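Local coordinates for rRNA adenine N-6-methyltransferase (Saccharopolyspora erythraea, PDB 6NVM), which transfers two methyl groups from S-adenosyl-L-methionine to N6 of a single adenine of 23S rRNA, lowering the affinity of the ribosome for macrolide, lincosamide and streptogramin B antibiotics, at residues E64-R69 and T161-T166; E195-V200 and S213-L218. All coordinates share one frame; numbering follows the deposited sequence.

Interaction 1 of 2, residues E64-R69 and T161-T166; sequences ETAELR and TATMVT
Thr65 of helix 56-65 meets Thr163 of strand 159-167 methyl to methyl, CG2 of Thr65 standing 3.7 Å from CG2 of Thr163. In Thr65 the methyl lies anti to the backbone N, and the hydroxyl OG1, anti to the carbonyl carbon (chi1 -66°), is hydrogen-bonded to the carbonyl of Arg61 one helical turn back. The two threonine side chains meet at a slant. Ala66 and Thr163 are the nearest CA pair, 5.7 Å apart. OG1 of Thr163 sits against Ala66, 3.4 Å from CA and 3.8 Å from CB of that residue, a van der Waals contact. The carbonyl of Ala66 is the polar link: its O lies 3.0 Å from OG1 of Thr161, close enough for a hydrogen bond from that hydroxyl, although its proton has another acceptor within reach. A chi1 of 68° sets this OG1 between the backbone N and the carbonyl carbon of Thr161. At Glu67 the chain leaves helical geometry with a positive phi of 55°. In the conformer described, one of two modelled, its extended side chain runs across Thr161 at about a right angle, OE1 of Glu67 coming 3.6 Å from CG2 of Thr161, and the same OE1 forms a salt bridge with Arg219. The contact joins helix 56-65 to the central sheet of the Rossmann-like methyltransferase fold, and Val138 of the adjacent strand 135-140 also touches Ala66. The side chains that meet at Thr65, Ala66 and Thr163 are small, consistent with the close approach of helix and strand. Chemically the contact is mostly van der Waals packing of methyls, alanine carbons and one hydroxyl, with a single possible hydrogen bond at the carbonyl of Ala66; the carboxylate of Glu67 has its polar partner, Arg219, elsewhere.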
ATOM      1  N   GLU A  64      10.640 -12.112  -3.106  1.00 33.84           N
ATOM      2  CA  GLU A  64       9.748 -13.159  -2.618  1.00 42.31           C
ATOM      3  C   GLU A  64       8.436 -12.586  -2.084  1.00 42.45           C
ATOM      4  O   GLU A  64       7.380 -13.214  -2.228  1.00 45.01           O
ATOM      5  CB  GLU A  64      10.469 -13.973  -1.541  1.00 52.15           C
ATOM      6  CG  GLU A  64      11.690 -14.725  -2.075  1.00 66.00           C
ATOM      7  CD  GLU A  64      12.655 -15.165  -0.985  1.00 79.23           C
ATOM      8  OE1 GLU A  64      12.605 -14.603   0.132  1.00 83.43           O
ATOM      9  OE2 GLU A  64      13.471 -16.074  -1.253  1.00 83.48           O
ATOM     10  N   THR A  65       8.478 -11.392  -1.492  1.00 41.43           N
ATOM     11  CA  THR A  65       7.268 -10.769  -0.962  1.00 41.78           C
ATOM     12  C   THR A  65       6.274 -10.426  -2.064  1.00 40.78           C
ATOM     13  O   THR A  65       5.063 -10.373  -1.814  1.00 39.01           O
ATOM     14  CB  THR A  65       7.640  -9.497  -0.188  1.00 43.54           C
ATOM     15  OG1 THR A  65       8.398  -9.848   0.971  1.00 43.89           O
ATOM     16  CG2 THR A  65       6.405  -8.713   0.239  1.00 44.82           C
ATOM     17  N   ALA A  66       6.758 -10.166  -3.277  1.00 34.92           N
ATOM     18  CA  ALA A  66       5.885  -9.668  -4.327  1.00 32.99           C
ATOM     19  C   ALA A  66       4.915 -10.720  -4.852  1.00 31.46           C
ATOM     20  O   ALA A  66       4.023 -10.372  -5.630  1.00 33.89           O
ATOM     21  CB  ALA A  66       6.730  -9.112  -5.469  1.00 33.20           C
ATOM     22  N   GLU A  67       5.075 -11.982  -4.459  0.94 29.68           N
ATOM     23  CA  GLU A  67       4.169 -13.058  -4.855  0.94 32.93           C
ATOM     24  C   GLU A  67       4.043 -13.127  -6.375  0.94 33.53           C
ATOM     25  O   GLU A  67       2.957 -13.033  -6.951  0.94 34.12           O
ATOM     26  CB  GLU A  67       2.807 -12.878  -4.181  0.94 36.01           C
ATOM     27  CG  GLU A  67       2.920 -12.954  -2.662  0.94 39.18           C
ATOM     28  CD  GLU A  67       1.590 -12.865  -1.942  0.94 42.41           C
ATOM     29  OE1 GLU A  67       0.701 -12.114  -2.398  0.94 39.06           O
ATOM     30  OE2 GLU A  67       1.451 -13.554  -0.901  0.94 46.42           O
ATOM     31  N   LEU A  68       5.192 -13.312  -7.017  1.00 31.20           N
ATOM     32  CA  LEU A  68       5.290 -13.314  -8.466  1.00 30.17           C
ATOM     33  C   LEU A  68       5.108 -14.723  -9.019  1.00 32.50           C
ATOM     34  O   LEU A  68       5.241 -15.721  -8.309  1.00 34.69           O
ATOM     35  CB  LEU A  68       6.638 -12.747  -8.903  1.00 31.85           C
ATOM     36  CG  LEU A  68       6.966 -11.358  -8.349  1.00 31.20           C
ATOM     37  CD1 LEU A  68       8.374 -10.961  -8.773  1.00 32.47           C
ATOM     38  CD2 LEU A  68       5.938 -10.339  -8.821  1.00 31.15           C
ATOM     39  N   ARG A  69       4.788 -14.791 -10.305  1.00 27.79           N
ATOM     40  CA  ARG A  69       4.611 -16.063 -10.989  1.00 30.05           C
ATOM     41  C   ARG A  69       4.903 -15.857 -12.464  1.00 30.28           C
ATOM     42  O   ARG A  69       4.902 -14.719 -12.949  1.00 30.04           O
ATOM     43  CB  ARG A  69       3.192 -16.622 -10.793  1.00 31.05           C
ATOM     44  CG  ARG A  69       2.091 -15.701 -11.266  1.00 30.86           C
ATOM     45  CD  ARG A  69       0.727 -16.354 -11.122  1.00 34.59           C
ATOM     46  NE  ARG A  69      -0.342 -15.516 -11.664  1.00 38.29           N
ATOM     47  CZ  ARG A  69      -0.973 -14.561 -10.987  1.00 38.28           C
ATOM     48  NH1 ARG A  69      -0.653 -14.305  -9.726  1.00 34.81           N
ATOM     49  NH2 ARG A  69      -1.934 -13.860 -11.573  1.00 37.73           N
ATOM     50  N   THR A 161      -0.706  -7.147  -6.344  1.00 27.20           N
ATOM     51  CA  THR A 161       0.061  -6.769  -5.170  1.00 30.10           C
ATOM     52  C   THR A 161       0.953  -5.585  -5.496  1.00 30.32           C
ATOM     53  O   THR A 161       1.350  -5.375  -6.648  1.00 29.28           O
ATOM     54  CB  THR A 161       0.942  -7.915  -4.661  1.00 34.88           C
ATOM     55  OG1 THR A 161       1.973  -8.178  -5.621  1.00 36.87           O
ATOM     56  CG2 THR A 161       0.113  -9.156  -4.434  1.00 35.56           C
ATOM     57  N   ALA A 162       1.260  -4.811  -4.458  1.00 26.10           N
ATOM     58  CA  ALA A 162       2.221  -3.723  -4.541  1.00 26.22           C
ATOM     59  C   ALA A 162       3.171  -3.887  -3.369  1.00 30.60           C
ATOM     60  O   ALA A 162       2.738  -3.881  -2.212  1.00 32.83           O
ATOM     61  CB  ALA A 162       1.540  -2.354  -4.505  1.00 29.39           C
ATOM     62  N   THR A 163       4.453  -4.060  -3.668  1.00 25.01           N
ATOM     63  CA  THR A 163       5.485  -4.261  -2.662  1.00 25.13           C
ATOM     64  C   THR A 163       6.402  -3.049  -2.714  1.00 29.82           C
ATOM     65  O   THR A 163       6.961  -2.739  -3.771  1.00 29.88           O
ATOM     66  CB  THR A 163       6.254  -5.554  -2.927  1.00 29.00           C
ATOM     67  OG1 THR A 163       5.338  -6.655  -2.916  1.00 29.79           O
ATOM     68  CG2 THR A 163       7.320  -5.790  -1.867  1.00 28.75           C
ATOM     69  N   MET A 164       6.563  -2.376  -1.578  0.65 30.22           N
ATOM     70  CA  MET A 164       7.229  -1.085  -1.552  0.65 32.61           C
ATOM     71  C   MET A 164       8.199  -1.012  -0.387  0.65 33.23           C
ATOM     72  O   MET A 164       7.893  -1.471   0.719  0.65 32.87           O
ATOM     73  CB  MET A 164       6.213   0.057  -1.437  0.65 34.69           C
ATOM     74  CG  MET A 164       5.391   0.264  -2.686  0.65 37.08           C
ATOM     75  SD  MET A 164       3.975   1.340  -2.395  0.65 38.78           S
ATOM     76  CE  MET A 164       2.896   0.243  -1.480  0.65 36.90           C
ATOM     77  N   VAL A 165       9.365  -0.427  -0.648  1.00 30.48           N
ATOM     78  CA  VAL A 165      10.305  -0.029   0.388  1.00 30.64           C
ATOM     79  C   VAL A 165      10.053   1.448   0.651  1.00 31.24           C
ATOM     80  O   VAL A 165      10.188   2.277  -0.260  1.00 31.10           O
ATOM     81  CB  VAL A 165      11.760  -0.276  -0.038  1.00 31.86           C
ATOM     82  CG1 VAL A 165      12.721   0.179   1.055  1.00 33.12           C
ATOM     83  CG2 VAL A 165      11.969  -1.734  -0.373  1.00 31.53           C
ATOM     84  N   THR A 166       9.660   1.776   1.879  1.00 33.06           N
ATOM     85  CA  THR A 166       9.337   3.143   2.274  1.00 34.07           C
ATOM     86  C   THR A 166      10.081   3.481   3.559  1.00 34.79           C
ATOM     87  O   THR A 166      10.743   2.635   4.161  1.00 35.81           O
ATOM     88  CB  THR A 166       7.827   3.325   2.481  1.00 30.58           C
ATOM     89  OG1 THR A 166       7.412   2.630   3.668  1.00 33.26           O
ATOM     90  CG2 THR A 166       7.047   2.788   1.289  1.00 28.58           C
TER

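Interaction 2 of 2, residues E195-V200 and S213-L218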
ATOM      1  N   GLU A 195      -0.169  -4.732   4.658  0.59 32.51           N
ATOM      2  CA  GLU A 195       0.644  -5.641   5.455  0.59 33.45           C
ATOM      3  C   GLU A 195       2.031  -5.055   5.676  0.59 32.39           C
ATOM      4  O   GLU A 195       2.671  -4.585   4.730  0.59 31.44           O
ATOM      5  CB  GLU A 195       0.728  -7.014   4.773  0.59 35.57           C
ATOM      6  CG  GLU A 195      -0.637  -7.694   4.616  0.59 39.54           C
ATOM      7  CD  GLU A 195      -0.592  -8.968   3.780  0.59 48.25           C
ATOM      8  OE1 GLU A 195       0.465  -9.267   3.185  0.59 50.14           O
ATOM      9  OE2 GLU A 195      -1.626  -9.669   3.715  0.59 48.88           O
ATOM     10  N   PHE A 196       2.482  -5.071   6.931  1.00 32.40           N
ATOM     11  CA  PHE A 196       3.842  -4.681   7.282  1.00 34.31           C
ATOM     12  C   PHE A 196       4.723  -5.921   7.199  1.00 34.65           C
ATOM     13  O   PHE A 196       4.455  -6.922   7.876  1.00 35.12           O
ATOM     14  CB  PHE A 196       3.884  -4.080   8.687  1.00 38.29           C
ATOM     15  CG  PHE A 196       5.245  -3.597   9.105  1.00 39.37           C
ATOM     16  CD1 PHE A 196       5.632  -2.292   8.863  1.00 38.82           C
ATOM     17  CD2 PHE A 196       6.134  -4.447   9.743  1.00 42.80           C
ATOM     18  CE1 PHE A 196       6.875  -1.843   9.246  1.00 40.46           C
ATOM     19  CE2 PHE A 196       7.382  -4.001  10.125  1.00 41.04           C
ATOM     20  CZ  PHE A 196       7.753  -2.699   9.878  1.00 40.54           C
ATOM     21  N   VAL A 197       5.763  -5.871   6.368  1.00 35.29           N
ATOM     22  CA  VAL A 197       6.599  -7.050   6.169  1.00 34.23           C
ATOM     23  C   VAL A 197       7.782  -7.017   7.133  1.00 36.05           C
ATOM     24  O   VAL A 197       7.939  -7.920   7.962  1.00 36.05           O
ATOM     25  CB  VAL A 197       7.060  -7.166   4.705  1.00 34.80           C
ATOM     26  CG1 VAL A 197       8.036  -8.320   4.536  1.00 33.39           C
ATOM     27  CG2 VAL A 197       5.853  -7.362   3.796  1.00 34.23           C
ATOM     28  N   GLU A 198       8.626  -5.993   7.042  1.00 31.93           N
ATOM     29  CA  GLU A 198       9.761  -5.925   7.958  1.00 34.38           C
ATOM     30  C   GLU A 198      10.398  -4.543   7.905  1.00 34.51           C
ATOM     31  O   GLU A 198      10.309  -3.828   6.903  1.00 32.72           O
ATOM     32  CB  GLU A 198      10.812  -6.995   7.631  1.00 37.81           C
ATOM     33  CG  GLU A 198      11.571  -6.739   6.330  1.00 39.07           C
ATOM     34  CD  GLU A 198      12.619  -7.805   6.038  1.00 44.44           C
ATOM     35  OE1 GLU A 198      12.428  -8.962   6.466  1.00 45.44           O
ATOM     36  OE2 GLU A 198      13.638  -7.478   5.389  1.00 45.08           O
ATOM     37  N   LYS A 199      11.066  -4.194   9.000  1.00 33.58           N
ATOM     38  CA  LYS A 199      11.922  -3.018   9.031  1.00 37.72           C
ATOM     39  C   LYS A 199      13.194  -3.270   8.227  1.00 36.19           C
ATOM     40  O   LYS A 199      13.691  -4.394   8.146  1.00 37.72           O
ATOM     41  CB  LYS A 199      12.281  -2.670  10.478  1.00 49.54           C
ATOM     42  CG  LYS A 199      13.248  -1.503  10.642  1.00 64.38           C
ATOM     43  CD  LYS A 199      13.654  -1.330  12.102  1.00 81.19           C
ATOM     44  CE  LYS A 199      14.662  -0.204  12.275  1.00 95.55           C
ATOM     45  NZ  LYS A 199      15.179  -0.121  13.668  1.00105.44           N
ATOM     46  N   VAL A 200      13.729  -2.204   7.636  1.00 35.27           N
ATOM     47  CA  VAL A 200      14.970  -2.268   6.865  1.00 38.47           C
ATOM     48  C   VAL A 200      15.908  -1.207   7.425  1.00 42.82           C
ATOM     49  O   VAL A 200      15.648  -0.006   7.284  1.00 47.12           O
ATOM     50  CB  VAL A 200      14.738  -2.055   5.363  1.00 34.25           C
ATOM     51  CG1 VAL A 200      16.054  -2.175   4.591  1.00 35.11           C
ATOM     52  CG2 VAL A 200      13.726  -3.054   4.834  1.00 31.22           C
ATOM     53  N   SER A 213      13.996   2.254   7.043  1.00 35.92           N
ATOM     54  CA  SER A 213      12.970   1.993   6.047  1.00 33.96           C
ATOM     55  C   SER A 213      12.195   0.737   6.440  1.00 33.90           C
ATOM     56  O   SER A 213      12.402   0.156   7.509  1.00 35.43           O
ATOM     57  CB  SER A 213      13.599   1.855   4.658  1.00 38.91           C
ATOM     58  OG  SER A 213      14.214   3.063   4.246  1.00 39.92           O
ATOM     59  N   ALA A 214      11.306   0.310   5.549  1.00 34.04           N
ATOM     60  CA  ALA A 214      10.501  -0.875   5.794  1.00 34.23           C
ATOM     61  C   ALA A 214       9.991  -1.388   4.459  1.00 30.74           C
ATOM     62  O   ALA A 214       9.899  -0.640   3.483  1.00 30.56           O
ATOM     63  CB  ALA A 214       9.335  -0.572   6.743  1.00 39.33           C
ATOM     64  N   ILE A 215       9.679  -2.677   4.425  1.00 28.24           N
ATOM     65  CA  ILE A 215       8.939  -3.273   3.322  1.00 27.88           C
ATOM     66  C   ILE A 215       7.486  -3.374   3.747  1.00 29.80           C
ATOM     67  O   ILE A 215       7.181  -3.927   4.812  1.00 30.60           O
ATOM     68  CB  ILE A 215       9.492  -4.657   2.943  1.00 27.99           C
ATOM     69  CG1 ILE A 215      10.975  -4.564   2.583  1.00 30.99           C
ATOM     70  CG2 ILE A 215       8.697  -5.233   1.774  1.00 29.80           C
ATOM     71  CD1 ILE A 215      11.661  -5.905   2.505  1.00 33.97           C
ATOM     72  N   MET A 216       6.594  -2.839   2.925  1.00 30.37           N
ATOM     73  CA  MET A 216       5.161  -2.980   3.124  1.00 32.16           C
ATOM     74  C   MET A 216       4.540  -3.469   1.825  1.00 29.83           C
ATOM     75  O   MET A 216       5.092  -3.274   0.738  1.00 28.41           O
ATOM     76  CB  MET A 216       4.512  -1.656   3.567  1.00 35.45           C
ATOM     77  CG  MET A 216       4.612  -0.527   2.554  1.00 35.57           C
ATOM     78  SD  MET A 216       3.723   0.964   3.073  1.00 37.72           S
ATOM     79  CE  MET A 216       2.036   0.374   3.079  1.00 38.11           C
ATOM     80  N   ARG A 217       3.380  -4.107   1.945  1.00 26.56           N
ATOM     81  CA  ARG A 217       2.709  -4.705   0.801  1.00 28.58           C
ATOM     82  C   ARG A 217       1.219  -4.406   0.849  1.00 29.24           C
ATOM     83  O   ARG A 217       0.596  -4.487   1.909  1.00 31.74           O
ATOM     84  CB  ARG A 217       2.942  -6.222   0.766  1.00 32.23           C
ATOM     85  CG  ARG A 217       2.238  -6.954  -0.372  1.00 39.05           C
ATOM     86  CD  ARG A 217       2.672  -8.421  -0.422  1.00 46.48           C
ATOM     87  NE  ARG A 217       2.466  -9.081   0.867  1.00 53.27           N
ATOM     88  CZ  ARG A 217       2.961 -10.269   1.192  1.00 60.30           C
ATOM     89  NH1 ARG A 217       3.700 -10.949   0.328  1.00 62.01           N
ATOM     90  NH2 ARG A 217       2.718 -10.779   2.390  1.00 63.32           N
ATOM     91  N   LEU A 218       0.670  -4.034  -0.301  1.00 32.45           N
ATOM     92  CA  LEU A 218      -0.769  -3.998  -0.528  1.00 30.82           C
ATOM     93  C   LEU A 218      -1.167  -5.215  -1.350  1.00 30.34           C
ATOM     94  O   LEU A 218      -0.474  -5.579  -2.302  1.00 30.78           O
ATOM     95  CB  LEU A 218      -1.192  -2.731  -1.280  1.00 31.90           C
ATOM     96  CG  LEU A 218      -0.719  -1.380  -0.758  1.00 42.15           C
ATOM     97  CD1 LEU A 218      -1.319  -0.262  -1.606  1.00 44.30           C
ATOM     98  CD2 LEU A 218      -1.097  -1.217   0.690  1.00 48.94           C
TER
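The guanidinium of Arg217 takes the carboxylate of Glu195 at its edge, near its own plane, and the two planes are turned 72° apart. In the conformer described, one of two modelled, a single oxygen does the work: OE1 of Glu195 lies 2.8 Å from NH2 of Arg217 in a salt bridge, met nearly along its C-O axis, and 3.1 Å from NE of Arg217 in a weak hydrogen bond. A bend at chi3 (55°) places that NE, while NH1 of Arg217 is hydrogen-bonded to the carbonyl of Thr65. On the other face of the sheet the Phe196 ring approaches the methyl of Ala214 obliquely, CE1 of Phe196 lying 3.7 Å from CB of Ala214, beside helix 168-175.

The strands run antiparallel, their axes 4.1 Å apart at closest approach, and form the edge hairpin of the seven-stranded methyltransferase sheet, 213-220 lying between 159-167 and 192-200. A classic beta bulge interrupts the ladder: Val197 and Glu198 both face Ile215, whose carbonyl O accepts a bond of 2.9 Å from N of Val197 and a weak one from N of Glu198. The register shifts by one residue, and regular pairing resumes with N of Ile215 bonded to the carbonyl O of Glu198.

Around Ile215 the branches divide. Its CG2 meets CB of Val197 at 3.9 Å, CG1 meets CG2 of Val200 at 3.9 Å, and CD1 lies alongside the extended chain of Glu198, both side chains pointing the same way. Ile62 of helix 56-65 also touches Ile215 on this face. Beyond it, Val200 and Ser213 bond reciprocally through their backbones, N of Val200 lying 2.7 Å from O of Ser213.

Overall arrangement
Interactions 1 and 2 have centres 10 Å apart and share one sheet, in which strands 159-167 and 213-220 are neighbours. They are joined directly by a probable backbone hydrogen bond, N of Ala214 to O of Thr166, 2.8 Å. A second bridge crosses from sheet to helix: NH1 of Arg217 approaches O of Thr65 to 2.6 Å, a probable hydrogen bond through which the arginine of interaction 2 also reaches the backbone of helix 56-65. The predicted S-adenosyl-L-methionine site lies nearer interaction 2, where the side chain of Val200 is about 4 Å from that of Leu53; in interaction 1 the Thr163 side chain is about 10 Å from those of Leu53 and Ala140.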